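Local atomic coordinates of teichoic acid biosynthesis protein F (Staphylococcus epidermidis, PDB entry 3L7I), a protein that belongs to the TagF family of teichoic acid biosynthesis proteins and folds, in its modelled part, into two Rossmann-like domains of the GT-B type. Residues I528-L534 / I601-Y606; K538-A544 / D576-R582; I504-G508 / Y709-L713; D367-I372 / Y509-V514. All blocks are in the same frame, centred on the assembly; numbering follows the deposited sequence.

How the contacts relate
Contacts 1 and 2 lie in the domain built on the parallel sheet that contains strands 539-543, 577-581 and 600-602. Their centres are about 10 Å apart and they touch, Val603 N lying 3.0 Å from Leu581 O in a probable hydrogen bond that continues the pairing of strands 600-602 and 577-581. Contact 2 is nested, along the chain, in the loop that contact 1 closes. Contact 3 lies about 31 Å from contact 1 between centres, on the sheet of the other domain. Contact 4 touches contact 3 through Ile372 CD1 and Ile710 CG2, 3.5 Å apart, the centres being about 11 Å apart. Nearest atoms of contacts 4 and 1 are about 7 Å apart, contact 4 standing where the two domains meet.

Contact 1 (I528-L534 / I601-Y606); sequences IRTHLNL and IDVSNY
In this Rossmann-like domain, the end of helix 522-531 packs against edge strand 600-602 and the turn that follows it. The helix stops in a Schellman motif: Asn533 takes positive phi (59°), Leu534 N bonds to Arg529 O (3.3 Å) and Asn533 N weakly to Thr530 O (3.1 Å). The two backbones stay well apart, the nearest CA atoms being those of Leu532 and Ile601 at 8.3 Å, so the gap is bridged mainly by side chains. Tyr606, chi1 t, closes a type I turn that starts at Val603; its CA-to-CB bond points toward the helix end, and the ring packs against Leu532 and His531. Leu532 (m, t) fills the middle, with CD2 3.8 Å from both Val603 CG2 and Tyr606 CD2. Ile601 points toward the loop after the helix, where its CG1 meets Leu534 CD2 at 3.8 Å. Leu612 of helix 609-614 touches Leu532, Val603 and Tyr606 and completes this apolar cluster. Leading into the type I turn, Asp602 OD1 accepts from Ser604 N (2.9 Å), an Asx turn, and from Ser604 OG (2.7 Å). The His531 and Tyr606 rings meet rim to rim, planes at 57°, while Tyr606 OH, hydrogen-bonded to Glu611, lies 3.8 Å from Ile528 CG2.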
# COMPACT_ATOMS: atom_id res chain seq x y z
N ILE A 528 44.56 -43.11 1.06
CA ILE A 528 44.43 -42.15 2.14
C ILE A 528 45.80 -41.78 2.67
O ILE A 528 46.09 -40.61 2.92
CB ILE A 528 43.59 -42.74 3.26
CG1 ILE A 528 42.25 -43.22 2.71
CG2 ILE A 528 43.42 -41.74 4.38
CD1 ILE A 528 41.37 -43.94 3.73
N ARG A 529 46.65 -42.79 2.83
CA ARG A 529 47.95 -42.56 3.43
C ARG A 529 48.87 -41.78 2.51
O ARG A 529 49.50 -40.82 2.94
CB ARG A 529 48.61 -43.87 3.86
CG ARG A 529 48.04 -44.45 5.13
CD ARG A 529 48.73 -45.74 5.48
NE ARG A 529 50.16 -45.53 5.69
CZ ARG A 529 50.71 -45.30 6.89
NH1 ARG A 529 49.95 -45.25 7.98
NH2 ARG A 529 52.03 -45.14 6.99
N THR A 530 48.95 -42.18 1.24
CA THR A 530 49.88 -41.50 0.33
C THR A 530 49.34 -40.14 -0.09
O THR A 530 50.12 -39.26 -0.47
CB THR A 530 50.31 -42.37 -0.89
OG1 THR A 530 49.17 -42.64 -1.71
CG2 THR A 530 50.94 -43.68 -0.44
N HIS A 531 48.03 -39.96 0.01
CA HIS A 531 47.43 -38.66 -0.24
C HIS A 531 47.92 -37.65 0.80
O HIS A 531 48.26 -36.52 0.44
CB HIS A 531 45.91 -38.75 -0.24
CG HIS A 531 45.23 -37.44 -0.48
ND1 HIS A 531 45.26 -36.79 -1.70
CD2 HIS A 531 44.51 -36.64 0.35
CE1 HIS A 531 44.59 -35.66 -1.61
NE2 HIS A 531 44.12 -35.55 -0.38
N LEU A 532 47.97 -38.06 2.07
CA LEU A 532 48.55 -37.22 3.13
C LEU A 532 50.10 -37.16 3.16
O LEU A 532 50.67 -36.47 4.01
CB LEU A 532 48.02 -37.65 4.49
CG LEU A 532 46.51 -37.51 4.71
CD1 LEU A 532 46.02 -38.40 5.85
CD2 LEU A 532 46.11 -36.06 4.95
N ASN A 533 50.75 -37.88 2.24
CA ASN A 533 52.22 -37.93 2.15
C ASN A 533 52.90 -38.44 3.41
O ASN A 533 53.96 -37.96 3.81
CB ASN A 533 52.79 -36.58 1.75
CG ASN A 533 52.10 -36.01 0.53
OD1 ASN A 533 52.31 -36.48 -0.60
ND2 ASN A 533 51.24 -35.00 0.74
N LEU A 534 52.27 -39.43 4.02
CA LEU A 534 52.75 -39.98 5.27
C LEU A 534 53.90 -40.98 5.04
O LEU A 534 53.82 -41.84 4.16
CB LEU A 534 51.60 -40.66 6.00
CG LEU A 534 50.46 -39.71 6.36
CD1 LEU A 534 49.31 -40.43 7.03
CD2 LEU A 534 51.01 -38.66 7.28
N ILE A 601 51.48 -33.44 11.07
CA ILE A 601 50.84 -32.99 9.84
C ILE A 601 49.52 -32.33 10.19
O ILE A 601 48.74 -32.89 10.96
CB ILE A 601 50.48 -34.18 8.93
CG1 ILE A 601 51.46 -35.35 9.12
CG2 ILE A 601 50.33 -33.72 7.50
CD1 ILE A 601 52.90 -35.02 8.89
N ASP A 602 49.24 -31.16 9.62
CA ASP A 602 47.96 -30.51 9.89
C ASP A 602 46.92 -31.10 8.99
O ASP A 602 47.07 -31.11 7.76
CB ASP A 602 48.04 -29.01 9.67
CG ASP A 602 46.79 -28.32 10.14
OD1 ASP A 602 45.76 -29.00 10.26
OD2 ASP A 602 46.82 -27.09 10.40
N VAL A 603 45.84 -31.59 9.58
CA VAL A 603 44.88 -32.35 8.82
C VAL A 603 43.47 -31.80 9.03
O VAL A 603 42.47 -32.50 8.85
CB VAL A 603 45.00 -33.83 9.20
CG1 VAL A 603 44.31 -34.10 10.52
CG2 VAL A 603 44.47 -34.71 8.11
N SER A 604 43.41 -30.51 9.39
CA SER A 604 42.18 -29.85 9.84
C SER A 604 41.21 -29.57 8.71
O SER A 604 40.02 -29.44 8.93
CB SER A 604 42.51 -28.52 10.52
OG SER A 604 43.45 -28.69 11.55
N ASN A 605 41.74 -29.47 7.50
CA ASN A 605 40.90 -29.23 6.34
C ASN A 605 40.48 -30.48 5.58
O ASN A 605 39.71 -30.39 4.63
CB ASN A 605 41.59 -28.26 5.39
CG ASN A 605 41.72 -26.89 5.99
OD1 ASN A 605 40.77 -26.37 6.60
ND2 ASN A 605 42.90 -26.29 5.84
N TYR A 606 40.98 -31.64 5.99
CA TYR A 606 40.74 -32.87 5.23
C TYR A 606 39.23 -33.13 5.08
O TYR A 606 38.50 -33.05 6.05
CB TYR A 606 41.45 -34.03 5.92
CG TYR A 606 41.51 -35.29 5.10
CD1 TYR A 606 40.64 -36.35 5.34
CD2 TYR A 606 42.44 -35.43 4.08
CE1 TYR A 606 40.70 -37.51 4.59
CE2 TYR A 606 42.50 -36.57 3.31
CZ TYR A 606 41.63 -37.62 3.57
OH TYR A 606 41.71 -38.75 2.79

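Contact 2 (K538-A544 / D576-R582); sequences KKVIMYA and DYVILLR
Strands 539-543 and 577-581 form a parallel pair within a Rossmann-like sheet, as the two strands of a beta-alpha-beta unit whose helix is 566-573. They run at 25° with axes 4.5 Å apart, Lys539 level with Tyr577 and Tyr543 with Leu581. Asp576 O starts the ladder by accepting from Lys539 N (2.9 Å). Tyr577, chi1 m, lays a ring face against Ile541 CD1, 4.0 Å from the ring centroid, a CH-pi contact. Val578 bonds through both its backbone N and its backbone O: N donates to Lys539 O (2.8 Å), and O accepts from Ile541 N (2.9 Å); its CG1 meets Val540 CG2 at 3.9 Å. Ile579, on the face shared by Tyr577 and Ile541, sets CG1 3.9 Å from Ile541 CG2. Leu580 repeats the pattern, N to Ile541 O (2.6 Å) and O from Tyr543 N (2.7 Å); its CB packs 3.7 Å from Met542 CG on the Val540 face. Leu581 CD2 approaches the edge of the Tyr543 ring. At the end, Arg582 N donates to Tyr543 O at 2.9 Å.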
# COMPACT_ATOMS: atom_id res chain seq x y z
N LYS A 538 56.07 -45.69 9.69
CA LYS A 538 55.62 -45.02 10.90
C LYS A 538 54.13 -45.23 11.19
O LYS A 538 53.30 -45.23 10.29
CB LYS A 538 56.03 -43.53 10.83
CG LYS A 538 57.40 -43.22 11.49
CD LYS A 538 58.41 -42.45 10.59
CE LYS A 538 59.32 -41.46 11.37
NZ LYS A 538 58.57 -40.18 11.84
N LYS A 539 53.82 -45.45 12.47
CA LYS A 539 52.45 -45.60 12.92
C LYS A 539 51.83 -44.22 13.16
O LYS A 539 52.52 -43.20 13.10
CB LYS A 539 52.38 -46.47 14.17
CG LYS A 539 52.51 -47.97 13.89
CD LYS A 539 52.05 -48.85 15.07
CE LYS A 539 53.08 -48.84 16.22
NZ LYS A 539 52.48 -49.25 17.53
N VAL A 540 50.54 -44.18 13.43
CA VAL A 540 49.83 -42.92 13.28
C VAL A 540 48.92 -42.54 14.45
O VAL A 540 47.91 -43.19 14.71
CB VAL A 540 48.99 -42.94 11.99
CG1 VAL A 540 48.04 -41.75 11.94
CG2 VAL A 540 49.90 -42.97 10.79
N ILE A 541 49.29 -41.46 15.15
CA ILE A 541 48.44 -40.90 16.20
C ILE A 541 47.58 -39.76 15.61
O ILE A 541 48.06 -38.95 14.79
CB ILE A 541 49.30 -40.36 17.38
CG1 ILE A 541 50.03 -41.50 18.07
CG2 ILE A 541 48.46 -39.68 18.40
CD1 ILE A 541 51.21 -41.03 18.87
N MET A 542 46.31 -39.72 16.01
CA MET A 542 45.45 -38.59 15.66
C MET A 542 45.04 -37.82 16.90
O MET A 542 44.67 -38.41 17.91
CB MET A 542 44.18 -39.02 14.93
CG MET A 542 43.79 -38.02 13.86
SD MET A 542 42.02 -37.83 13.60
CE MET A 542 41.43 -39.31 14.40
N TYR A 543 45.07 -36.50 16.81
CA TYR A 543 44.77 -35.67 17.97
C TYR A 543 43.66 -34.71 17.63
O TYR A 543 43.80 -33.89 16.74
CB TYR A 543 46.02 -34.91 18.38
CG TYR A 543 45.84 -34.01 19.57
CD1 TYR A 543 45.04 -34.39 20.63
CD2 TYR A 543 46.49 -32.80 19.64
CE1 TYR A 543 44.88 -33.55 21.73
CE2 TYR A 543 46.35 -31.98 20.72
CZ TYR A 543 45.54 -32.35 21.77
OH TYR A 543 45.43 -31.49 22.84
N ALA A 544 42.54 -34.78 18.33
CA ALA A 544 41.42 -33.92 17.94
C ALA A 544 40.69 -33.37 19.15
O ALA A 544 39.70 -33.93 19.60
CB ALA A 544 40.48 -34.69 17.05
N ASP A 576 58.95 -43.42 15.68
CA ASP A 576 58.00 -44.52 15.57
C ASP A 576 56.66 -44.04 15.02
O ASP A 576 55.92 -44.81 14.40
CB ASP A 576 57.79 -45.19 16.94
CG ASP A 576 59.04 -45.91 17.45
OD1 ASP A 576 59.66 -46.68 16.67
OD2 ASP A 576 59.39 -45.72 18.65
N TYR A 577 56.36 -42.77 15.24
CA TYR A 577 55.04 -42.21 14.97
C TYR A 577 55.01 -40.97 14.10
O TYR A 577 55.97 -40.21 13.98
CB TYR A 577 54.34 -41.85 16.28
CG TYR A 577 53.93 -43.02 17.12
CD1 TYR A 577 52.68 -43.62 16.94
CD2 TYR A 577 54.77 -43.53 18.11
CE1 TYR A 577 52.30 -44.70 17.72
CE2 TYR A 577 54.41 -44.59 18.89
CZ TYR A 577 53.17 -45.18 18.70
OH TYR A 577 52.79 -46.26 19.48
N VAL A 578 53.85 -40.76 13.51
CA VAL A 578 53.55 -39.47 12.94
C VAL A 578 52.23 -39.03 13.59
O VAL A 578 51.37 -39.87 13.88
CB VAL A 578 53.49 -39.60 11.43
CG1 VAL A 578 52.05 -39.78 10.96
CG2 VAL A 578 54.13 -38.41 10.81
N ILE A 579 52.06 -37.75 13.88
CA ILE A 579 50.82 -37.33 14.56
C ILE A 579 49.92 -36.41 13.72
O ILE A 579 50.37 -35.37 13.21
CB ILE A 579 51.13 -36.70 15.93
CG1 ILE A 579 49.85 -36.43 16.70
CG2 ILE A 579 51.95 -35.42 15.79
CD1 ILE A 579 50.15 -35.77 18.05
N LEU A 580 48.65 -36.79 13.55
CA LEU A 580 47.72 -35.96 12.77
C LEU A 580 46.97 -34.98 13.66
O LEU A 580 46.27 -35.41 14.59
CB LEU A 580 46.72 -36.82 12.00
CG LEU A 580 47.31 -37.96 11.18
CD1 LEU A 580 46.27 -38.67 10.33
CD2 LEU A 580 48.42 -37.41 10.32
N LEU A 581 47.12 -33.69 13.40
CA LEU A 581 46.46 -32.67 14.21
C LEU A 581 45.16 -32.20 13.54
O LEU A 581 45.19 -31.53 12.49
CB LEU A 581 47.38 -31.47 14.45
CG LEU A 581 48.79 -31.73 14.97
CD1 LEU A 581 49.57 -30.44 15.11
CD2 LEU A 581 48.78 -32.48 16.30
N ARG A 582 44.03 -32.54 14.14
CA ARG A 582 42.74 -32.10 13.64
C ARG A 582 42.16 -31.02 14.54
O ARG A 582 41.50 -31.32 15.53
CB ARG A 582 41.78 -33.28 13.53
CG ARG A 582 40.35 -32.87 13.19
CD ARG A 582 39.69 -33.80 12.19
NE ARG A 582 39.85 -33.27 10.85
CZ ARG A 582 38.84 -33.04 10.02
NH1 ARG A 582 37.59 -33.32 10.37
NH2 ARG A 582 39.10 -32.54 8.81

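Contact 3 (I504-G508 / Y709-L713); sequences ILEIG and YIGDL
The short strand 504-506 and the helical turn 709-713, within helix 706-721, run at 135° between their N-to-C directions, with axes 11.9 Å apart at closest. At the end of the strand the chain bends through an inverse gamma turn centred on Glu506, its last residue, and reaches Gly508 at phi 100°, psi 166°, where a CB would be jammed against the carbonyl oxygen of Ile507. The turn 709-713 is regular helix, with Leu713 N bonded to Tyr709 O at 2.9 Å. The nearest CA atoms, those of Ile507 and Tyr709, are 7.8 Å apart, and the space between is filled by apolar side chains. Leu505 (m, t) and Ile507 (p, t) both point toward the helix. Tyr709, chi1 t and chi2 89°, receives them in different ways: Ile507 CG2 sits over its ring face, 4.2 Å from the centroid and 11° off the normal, a CH-pi contact, whereas Leu505 CD1 reaches the ring edge, 3.8 Å from CE2. The next residue, Ile710, places CD1 3.9 Å from Leu505 CD1 and 4.1 Å from Ile507 CD1; a turn after Tyr709, Leu713 CD2 is 4.2 Å from Leu505 CD1. Ile710 and Leu713 also touch strands 481-484 and 438-441. This is a helix packed across a face of a parallel alpha/beta sheet, near its outermost strand 504-506, and such a C-terminal helix on the first Rossmann-like domain of the pair is characteristic of the GT-B fold.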
# COMPACT_ATOMS: atom_id res chain seq x y z
N ILE A 504 12.52 -42.65 15.27
CA ILE A 504 13.94 -42.91 15.34
C ILE A 504 14.30 -44.21 14.62
O ILE A 504 13.67 -45.25 14.83
CB ILE A 504 14.36 -42.99 16.79
CG1 ILE A 504 14.25 -41.60 17.42
CG2 ILE A 504 15.78 -43.54 16.89
CD1 ILE A 504 14.15 -41.61 18.93
N LEU A 505 15.31 -44.15 13.75
CA LEU A 505 15.84 -45.37 13.14
C LEU A 505 17.19 -45.70 13.78
O LEU A 505 18.20 -45.05 13.47
CB LEU A 505 16.04 -45.17 11.65
CG LEU A 505 14.90 -44.60 10.84
CD1 LEU A 505 15.30 -44.47 9.38
CD2 LEU A 505 13.72 -45.51 10.99
N GLU A 506 17.20 -46.67 14.68
CA GLU A 506 18.44 -47.07 15.34
C GLU A 506 19.22 -47.94 14.41
O GLU A 506 19.06 -49.15 14.43
CB GLU A 506 18.14 -47.88 16.57
CG GLU A 506 18.39 -47.17 17.87
CD GLU A 506 18.70 -48.14 18.99
OE1 GLU A 506 19.05 -49.32 18.70
OE2 GLU A 506 18.57 -47.72 20.15
N ILE A 507 20.06 -47.36 13.58
CA ILE A 507 20.72 -48.17 12.56
C ILE A 507 22.20 -47.88 12.44
O ILE A 507 22.92 -48.65 11.82
CB ILE A 507 20.07 -47.96 11.19
CG1 ILE A 507 20.06 -46.46 10.83
CG2 ILE A 507 18.66 -48.55 11.16
CD1 ILE A 507 19.59 -46.19 9.41
N GLY A 508 22.64 -46.76 13.02
CA GLY A 508 24.05 -46.38 13.00
C GLY A 508 24.27 -45.33 11.93
O GLY A 508 23.42 -45.12 11.07
N TYR A 709 20.28 -48.78 4.32
CA TYR A 709 18.99 -48.58 4.96
C TYR A 709 18.30 -47.27 4.54
O TYR A 709 17.14 -47.30 4.10
CB TYR A 709 19.07 -48.66 6.49
CG TYR A 709 17.72 -48.89 7.12
CD1 TYR A 709 17.23 -50.18 7.32
CD2 TYR A 709 16.91 -47.82 7.48
CE1 TYR A 709 15.98 -50.38 7.89
CE2 TYR A 709 15.66 -48.02 8.04
CZ TYR A 709 15.19 -49.30 8.25
OH TYR A 709 13.94 -49.50 8.80
N ILE A 710 19.00 -46.14 4.65
CA ILE A 710 18.41 -44.89 4.19
C ILE A 710 18.13 -44.90 2.68
O ILE A 710 17.01 -44.63 2.26
CB ILE A 710 19.24 -43.65 4.58
CG1 ILE A 710 19.33 -43.56 6.09
CG2 ILE A 710 18.57 -42.39 4.04
CD1 ILE A 710 17.97 -43.51 6.76
N GLY A 711 19.13 -45.21 1.86
CA GLY A 711 18.92 -45.23 0.43
C GLY A 711 17.73 -46.09 -0.00
O GLY A 711 16.98 -45.72 -0.90
N ASP A 712 17.57 -47.26 0.61
CA ASP A 712 16.46 -48.14 0.25
C ASP A 712 15.16 -47.59 0.81
O ASP A 712 14.09 -47.79 0.23
CB ASP A 712 16.68 -49.58 0.76
CG ASP A 712 17.81 -50.31 0.02
OD1 ASP A 712 18.30 -49.79 -1.01
OD2 ASP A 712 18.20 -51.42 0.47
N LEU A 713 15.23 -46.89 1.95
CA LEU A 713 14.02 -46.32 2.54
C LEU A 713 13.46 -45.28 1.60
O LEU A 713 12.25 -45.24 1.37
CB LEU A 713 14.28 -45.68 3.91
CG LEU A 713 13.04 -45.03 4.52
CD1 LEU A 713 12.12 -46.09 5.05
CD2 LEU A 713 13.43 -44.09 5.61

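Contact 4 (D367-I372 / Y509-V514); sequences DSPKYI and YPRNDV
This buried contact combines polar and apolar packing between residues 367-372 of helix 367-379 and the turn leading into helix 513-517, where the two Rossmann-like domains of the GT-B fold meet. The closest backbones are those of Ser368 and Arg511, CA to CA 4.3 Å. Ser368 (chi1 m) brings OG to Arg511 N, which donates at 3.0 Å. Asp367, at positive phi (56°), takes Ser368 N on OD1 (2.9 Å) and forms a salt bridge from OD2 to Arg511 NE, 3.0 Å, through a weak hydrogen bond. Arg511 has a second, outside partner, the salt bridge of NH2 with Asp629. Tyr371, chi1 m, lies alongside the turn, CB 4.2 Å from Pro510 CB and OH 3.8 Å from Val514 CG2, the hydroxyl being hydrogen-bonded to Asp608. Ile372 CG1 packs 3.8 Å from Pro510 CG. Around this interface, Ile372 and Pro369 rest on Val422 of strand 418-423, while helix 706-721 contributes Ile710 against Ile372, Ser707 against Tyr371 and Ala706 against Pro510.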
# COMPACT_ATOMS: atom_id res chain seq x y z
N ASP A 367 30.12 -36.18 5.45
CA ASP A 367 29.33 -36.82 6.50
C ASP A 367 28.32 -37.81 5.98
O ASP A 367 28.43 -38.32 4.87
CB ASP A 367 28.65 -35.80 7.41
CG ASP A 367 28.51 -36.32 8.86
OD1 ASP A 367 27.36 -36.63 9.29
OD2 ASP A 367 29.56 -36.44 9.55
N SER A 368 27.32 -38.09 6.80
CA SER A 368 26.35 -39.11 6.51
C SER A 368 25.50 -38.84 5.27
O SER A 368 25.12 -39.78 4.57
CB SER A 368 25.46 -39.32 7.74
OG SER A 368 26.04 -40.27 8.59
N PRO A 369 25.18 -37.57 4.99
CA PRO A 369 24.51 -37.32 3.70
C PRO A 369 25.37 -37.78 2.51
O PRO A 369 24.83 -38.29 1.51
CB PRO A 369 24.34 -35.81 3.68
CG PRO A 369 24.21 -35.46 5.12
CD PRO A 369 25.17 -36.37 5.84
N LYS A 370 26.69 -37.59 2.62
CA LYS A 370 27.58 -37.93 1.53
C LYS A 370 27.43 -39.42 1.19
O LYS A 370 27.25 -39.79 0.02
CB LYS A 370 29.03 -37.55 1.86
CG LYS A 370 30.10 -38.40 1.12
CD LYS A 370 31.49 -37.76 1.20
CE LYS A 370 32.63 -38.78 1.01
NZ LYS A 370 33.95 -38.12 0.70
N TYR A 371 27.47 -40.27 2.23
CA TYR A 371 27.39 -41.72 2.04
C TYR A 371 26.01 -42.21 1.62
O TYR A 371 25.89 -43.16 0.84
CB TYR A 371 27.90 -42.45 3.28
CG TYR A 371 29.39 -42.28 3.46
CD1 TYR A 371 29.90 -41.15 4.09
CD2 TYR A 371 30.29 -43.22 2.96
CE1 TYR A 371 31.26 -40.97 4.23
CE2 TYR A 371 31.64 -43.05 3.10
CZ TYR A 371 32.12 -41.92 3.74
OH TYR A 371 33.48 -41.75 3.88
N ILE A 372 24.95 -41.57 2.12
CA ILE A 372 23.61 -41.91 1.68
C ILE A 372 23.58 -41.68 0.17
O ILE A 372 23.11 -42.54 -0.58
CB ILE A 372 22.51 -41.09 2.43
CG1 ILE A 372 22.46 -41.50 3.90
CG2 ILE A 372 21.14 -41.28 1.78
CD1 ILE A 372 21.53 -40.63 4.77
N TYR A 509 25.42 -44.67 11.97
CA TYR A 509 25.70 -43.57 11.05
C TYR A 509 26.20 -44.04 9.69
O TYR A 509 27.13 -44.86 9.59
CB TYR A 509 26.69 -42.59 11.67
CG TYR A 509 26.06 -41.73 12.72
CD1 TYR A 509 24.92 -41.00 12.42
CD2 TYR A 509 26.59 -41.64 14.00
CE1 TYR A 509 24.31 -40.21 13.36
CE2 TYR A 509 25.98 -40.84 14.96
CZ TYR A 509 24.83 -40.13 14.62
OH TYR A 509 24.17 -39.31 15.52
N PRO A 510 25.57 -43.55 8.62
CA PRO A 510 26.06 -43.90 7.29
C PRO A 510 27.54 -43.56 7.16
O PRO A 510 28.29 -44.28 6.49
CB PRO A 510 25.20 -43.03 6.38
CG PRO A 510 23.90 -42.95 7.10
CD PRO A 510 24.28 -42.85 8.57
N ARG A 511 27.95 -42.47 7.80
CA ARG A 511 29.32 -41.95 7.71
C ARG A 511 30.27 -42.92 8.38
O ARG A 511 31.49 -42.85 8.17
CB ARG A 511 29.42 -40.63 8.45
CG ARG A 511 28.89 -40.73 9.85
CD ARG A 511 29.82 -40.12 10.86
NE ARG A 511 29.28 -38.86 11.32
CZ ARG A 511 29.36 -38.43 12.58
NH1 ARG A 511 28.83 -37.25 12.92
NH2 ARG A 511 29.96 -39.18 13.51
N ASN A 512 29.71 -43.80 9.20
CA ASN A 512 30.49 -44.79 9.94
C ASN A 512 30.66 -46.09 9.17
O ASN A 512 31.51 -46.91 9.52
CB ASN A 512 29.88 -45.05 11.32
CG ASN A 512 30.19 -43.94 12.34
OD1 ASN A 512 31.04 -43.09 12.11
ND2 ASN A 512 29.47 -43.96 13.47
N ASP A 513 29.88 -46.27 8.10
CA ASP A 513 29.89 -47.48 7.29
C ASP A 513 31.32 -47.96 7.00
O ASP A 513 31.68 -49.10 7.32
CB ASP A 513 29.14 -47.27 5.96
CG ASP A 513 27.60 -47.41 6.09
OD1 ASP A 513 27.11 -47.80 7.18
OD2 ASP A 513 26.89 -47.14 5.08
N VAL A 514 32.13 -47.07 6.42
CA VAL A 514 33.52 -47.38 6.08
C VAL A 514 34.34 -47.95 7.25
O VAL A 514 35.27 -48.72 7.03
CB VAL A 514 34.27 -46.14 5.50
CG1 VAL A 514 34.23 -46.11 3.99
CG2 VAL A 514 33.70 -44.87 6.08